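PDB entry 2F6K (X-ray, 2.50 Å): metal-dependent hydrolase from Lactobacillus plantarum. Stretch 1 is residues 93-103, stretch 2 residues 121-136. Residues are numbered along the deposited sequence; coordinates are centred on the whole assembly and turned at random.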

# COMPACT_ATOMS: atom_id res chain seq x y z
N TYR A 93 0.43 12.12 -34.30
CA TYR A 93 0.10 11.88 -32.91
C TYR A 93 -0.53 10.54 -32.63
O TYR A 93 -1.12 9.90 -33.51
CB TYR A 93 -0.85 12.96 -32.39
CG TYR A 93 -2.31 12.75 -32.75
CD1 TYR A 93 -2.76 12.89 -34.07
CD2 TYR A 93 -3.24 12.43 -31.77
CE1 TYR A 93 -4.11 12.72 -34.40
CE2 TYR A 93 -4.59 12.26 -32.08
CZ TYR A 93 -5.02 12.41 -33.39
OH TYR A 93 -6.36 12.26 -33.69
N LEU A 94 -0.38 10.12 -31.37
CA LEU A 94 -0.95 8.89 -30.85
C LEU A 94 -2.07 9.35 -29.92
O LEU A 94 -1.88 10.23 -29.08
CB LEU A 94 0.09 8.11 -30.06
CG LEU A 94 1.24 7.51 -30.86
CD1 LEU A 94 2.22 6.84 -29.89
CD2 LEU A 94 0.69 6.50 -31.87
N ALA A 95 -3.25 8.76 -30.06
CA ALA A 95 -4.38 9.15 -29.23
C ALA A 95 -4.33 8.54 -27.83
O ALA A 95 -3.84 7.43 -27.64
CB ALA A 95 -5.67 8.76 -29.92
N SER A 96 -4.84 9.29 -26.85
CA SER A 96 -4.90 8.80 -25.48
C SER A 96 -6.27 8.12 -25.34
O SER A 96 -7.17 8.37 -26.14
CB SER A 96 -4.78 9.95 -24.47
OG SER A 96 -3.46 10.47 -24.46
N LEU A 97 -6.42 7.27 -24.33
CA LEU A 97 -7.68 6.56 -24.12
C LEU A 97 -8.24 6.82 -22.73
O LEU A 97 -7.50 6.87 -21.75
CB LEU A 97 -7.47 5.06 -24.32
CG LEU A 97 -6.88 4.60 -25.65
CD1 LEU A 97 -6.78 3.08 -25.66
CD2 LEU A 97 -7.75 5.06 -26.80
N PRO A 98 -9.57 6.97 -22.64
CA PRO A 98 -10.25 7.23 -21.36
C PRO A 98 -10.27 6.02 -20.44
O PRO A 98 -11.30 5.68 -19.85
CB PRO A 98 -11.64 7.67 -21.80
CG PRO A 98 -11.87 6.81 -23.00
CD PRO A 98 -10.55 6.90 -23.74
N ILE A 99 -9.12 5.35 -20.32
CA ILE A 99 -9.00 4.20 -19.43
C ILE A 99 -9.21 4.77 -18.02
O ILE A 99 -8.83 5.91 -17.76
CB ILE A 99 -7.61 3.58 -19.55
CG1 ILE A 99 -7.51 2.83 -20.89
CG2 ILE A 99 -7.31 2.67 -18.36
CD1 ILE A 99 -6.15 2.23 -21.19
N PRO A 100 -9.78 3.98 -17.09
CA PRO A 100 -10.27 2.60 -17.10
C PRO A 100 -11.70 2.36 -17.57
O PRO A 100 -12.29 1.35 -17.20
CB PRO A 100 -10.12 2.20 -15.65
CG PRO A 100 -10.66 3.44 -14.97
CD PRO A 100 -9.94 4.56 -15.74
N TYR A 101 -12.27 3.27 -18.35
CA TYR A 101 -13.64 3.09 -18.79
C TYR A 101 -13.66 2.33 -20.11
O TYR A 101 -13.65 2.93 -21.18
CB TYR A 101 -14.31 4.46 -18.90
CG TYR A 101 -14.16 5.26 -17.62
CD1 TYR A 101 -14.81 4.86 -16.45
CD2 TYR A 101 -13.33 6.38 -17.56
CE1 TYR A 101 -14.62 5.55 -15.25
CE2 TYR A 101 -13.13 7.07 -16.37
CZ TYR A 101 -13.78 6.65 -15.22
OH TYR A 101 -13.59 7.32 -14.04
N GLU A 102 -13.71 1.01 -20.01
CA GLU A 102 -13.67 0.13 -21.18
C GLU A 102 -14.53 0.51 -22.39
O GLU A 102 -14.00 0.70 -23.48
CB GLU A 102 -14.01 -1.30 -20.79
CG GLU A 102 -13.99 -2.27 -21.97
CD GLU A 102 -14.32 -3.69 -21.58
OE1 GLU A 102 -15.38 -3.91 -20.96
OE2 GLU A 102 -13.51 -4.60 -21.89
N LEU A 103 -15.84 0.62 -22.20
CA LEU A 103 -16.71 0.93 -23.31
C LEU A 103 -16.39 2.27 -23.93
O LEU A 103 -16.41 2.42 -25.16
CB LEU A 103 -18.18 0.88 -22.87
CG LEU A 103 -19.15 0.43 -23.97
CD1 LEU A 103 -18.69 -0.92 -24.51
CD2 LEU A 103 -20.58 0.33 -23.43
N VAL A 121 -2.30 4.58 -30.70
CA VAL A 121 -2.65 5.06 -29.37
C VAL A 121 -1.49 4.96 -28.39
O VAL A 121 -0.53 4.21 -28.60
CB VAL A 121 -3.85 4.27 -28.77
CG1 VAL A 121 -5.05 4.38 -29.68
CG2 VAL A 121 -3.46 2.82 -28.55
N THR A 122 -1.59 5.74 -27.32
CA THR A 122 -0.60 5.70 -26.25
C THR A 122 -1.39 5.33 -25.01
O THR A 122 -2.50 5.82 -24.81
CB THR A 122 0.09 7.07 -26.03
OG1 THR A 122 0.95 6.98 -24.89
CG2 THR A 122 -0.92 8.16 -25.79
N VAL A 123 -0.83 4.45 -24.19
CA VAL A 123 -1.52 4.02 -22.98
C VAL A 123 -0.60 4.00 -21.77
O VAL A 123 0.61 3.77 -21.88
CB VAL A 123 -2.16 2.61 -23.17
CG1 VAL A 123 -3.16 2.65 -24.31
CG2 VAL A 123 -1.08 1.56 -23.45
N PRO A 124 -1.16 4.24 -20.58
CA PRO A 124 -0.37 4.24 -19.35
C PRO A 124 -0.13 2.82 -18.89
O PRO A 124 -1.02 1.97 -19.00
CB PRO A 124 -1.25 5.01 -18.38
CG PRO A 124 -2.62 4.56 -18.78
CD PRO A 124 -2.56 4.62 -20.30
N THR A 125 1.07 2.55 -18.38
CA THR A 125 1.38 1.22 -17.89
C THR A 125 0.31 0.88 -16.87
O THR A 125 -0.13 -0.27 -16.78
CB THR A 125 2.76 1.18 -17.22
OG1 THR A 125 2.90 2.33 -16.37
CG2 THR A 125 3.86 1.19 -18.28
N ASN A 126 -0.11 1.88 -16.11
CA ASN A 126 -1.18 1.70 -15.13
C ASN A 126 -1.87 3.03 -14.92
O ASN A 126 -1.22 4.08 -14.90
CB ASN A 126 -0.64 1.19 -13.79
CG ASN A 126 -0.42 2.30 -12.78
OD1 ASN A 126 -1.37 2.85 -12.21
ND2 ASN A 126 0.84 2.64 -12.55
N SER A 127 -3.19 2.99 -14.80
CA SER A 127 -3.97 4.20 -14.58
C SER A 127 -4.58 4.01 -13.21
O SER A 127 -5.50 3.21 -13.04
CB SER A 127 -5.06 4.33 -15.64
OG SER A 127 -5.81 5.52 -15.45
N ARG A 128 -4.04 4.73 -12.23
CA ARG A 128 -4.50 4.63 -10.84
C ARG A 128 -4.71 3.19 -10.38
O ARG A 128 -5.65 2.92 -9.64
CB ARG A 128 -5.81 5.42 -10.63
CG ARG A 128 -5.66 6.94 -10.65
CD ARG A 128 -6.94 7.63 -10.18
NE ARG A 128 -7.14 7.53 -8.74
CZ ARG A 128 -6.56 8.33 -7.84
NH1 ARG A 128 -5.75 9.30 -8.24
NH2 ARG A 128 -6.80 8.17 -6.55
N GLY A 129 -3.86 2.28 -10.82
CA GLY A 129 -4.01 0.90 -10.37
C GLY A 129 -4.44 -0.13 -11.39
O GLY A 129 -4.28 -1.33 -11.16
N LEU A 130 -5.02 0.32 -12.50
CA LEU A 130 -5.42 -0.62 -13.55
C LEU A 130 -4.24 -0.72 -14.51
O LEU A 130 -3.99 0.20 -15.30
CB LEU A 130 -6.67 -0.12 -14.28
CG LEU A 130 -7.35 -1.17 -15.19
CD1 LEU A 130 -8.68 -0.64 -15.69
CD2 LEU A 130 -6.45 -1.51 -16.36
N TYR A 131 -3.50 -1.82 -14.44
CA TYR A 131 -2.34 -2.02 -15.30
C TYR A 131 -2.73 -2.52 -16.68
O TYR A 131 -3.65 -3.34 -16.83
CB TYR A 131 -1.35 -3.00 -14.65
CG TYR A 131 -0.51 -2.35 -13.57
CD1 TYR A 131 -1.04 -2.05 -12.32
CD2 TYR A 131 0.80 -1.92 -13.85
CE1 TYR A 131 -0.31 -1.33 -11.37
CE2 TYR A 131 1.54 -1.19 -12.91
CZ TYR A 131 0.97 -0.90 -11.68
OH TYR A 131 1.66 -0.10 -10.79
N PHE A 132 -2.04 -2.03 -17.70
CA PHE A 132 -2.36 -2.45 -19.05
C PHE A 132 -2.20 -3.95 -19.12
O PHE A 132 -1.35 -4.52 -18.44
CB PHE A 132 -1.45 -1.76 -20.06
CG PHE A 132 -2.03 -1.72 -21.44
CD1 PHE A 132 -3.20 -1.01 -21.70
CD2 PHE A 132 -1.41 -2.40 -22.49
CE1 PHE A 132 -3.76 -0.97 -22.98
CE2 PHE A 132 -1.96 -2.37 -23.78
CZ PHE A 132 -3.13 -1.65 -24.03
N GLY A 133 -3.02 -4.60 -19.92
CA GLY A 133 -2.96 -6.05 -20.02
C GLY A 133 -4.11 -6.64 -19.23
O GLY A 133 -4.49 -7.79 -19.45
N SER A 134 -4.66 -5.86 -18.31
CA SER A 134 -5.79 -6.31 -17.49
C SER A 134 -7.01 -6.65 -18.34
O SER A 134 -7.38 -5.90 -19.25
CB SER A 134 -6.15 -5.24 -16.45
OG SER A 134 -7.24 -5.66 -15.65
N PRO A 135 -7.65 -7.80 -18.06
CA PRO A 135 -8.83 -8.20 -18.83
C PRO A 135 -10.01 -7.22 -18.73
O PRO A 135 -11.03 -7.39 -19.40
CB PRO A 135 -9.15 -9.59 -18.27
CG PRO A 135 -8.53 -9.58 -16.90
CD PRO A 135 -7.23 -8.86 -17.13
N VAL A 136 -9.85 -6.21 -17.89
CA VAL A 136 -10.89 -5.19 -17.72
C VAL A 136 -11.01 -4.40 -19.01
O VAL A 136 -12.02 -3.75 -19.27
CB VAL A 136 -10.53 -4.23 -16.55
CG1 VAL A 136 -11.37 -2.97 -16.60
CG2 VAL A 136 -10.75 -4.93 -15.22
O HOH W 1 -4.04 7.19 -22.85
O HOH W 2 -13.43 -6.64 -20.22

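The contact begins as a sheet, passes into a packing of side chains, and ends at a water-bridged carboxylate. Ala95 and Val121 form a parallel bridge, their CA atoms 4.4 Å apart, and one direct hydrogen bond ties the backbones: Thr122 N donates to Ala95 O at 2.8 Å, nearly straight. Beyond it the chains spread. Leu97 N and Thr122 O stand 4.2 Å apart, too far to bond directly, and a water fills the gap, accepting from Leu97 N and donating to Thr122 O, each at 2.8 Å. The water thus links the loop at Leu97 to the strand at Thr122 where the backbones stand too far apart to bond.

At the bridge the two side chains lie on the same face, Ala95 CB 4.4 Å from Val121 CG1. Leu97 reaches the same valine, CD2 to CG1 at 4.0 Å, while its other methyl, CD1, meets Val123 CG1 at 3.9 Å; the leucine fork therefore touches two valines two positions apart along the strand.

Ile99 is the main bump, with the largest covered area of any residue here. Its CD1 enters a hollow lined by Val123 CG1 (4.3 Å), Pro124 CD (4.4 Å) and Phe132 CE1 (4.4 Å), meeting the phenylalanine ring at its edge. Its CG2 turns to a second surface, 3.9 Å from Ser127 CB and 4.5 Å from Leu130 CD1.

Pro100, after a cis peptide bond, presses its CB to 3.2 Å from Leu130 CD1, a very tight apolar contact. The type I' turn from Ser127 to Leu130 places Gly129 at backbone angles that by themselves call for glycine.

At the far end, Glu102 OE2 and Val136 O lie 3.1 Å apart, but both are acceptors and cannot bond each other. A second water donates to Glu102 OE2 and to Pro135 O, each at 2.6 Å, joining the two stretches there.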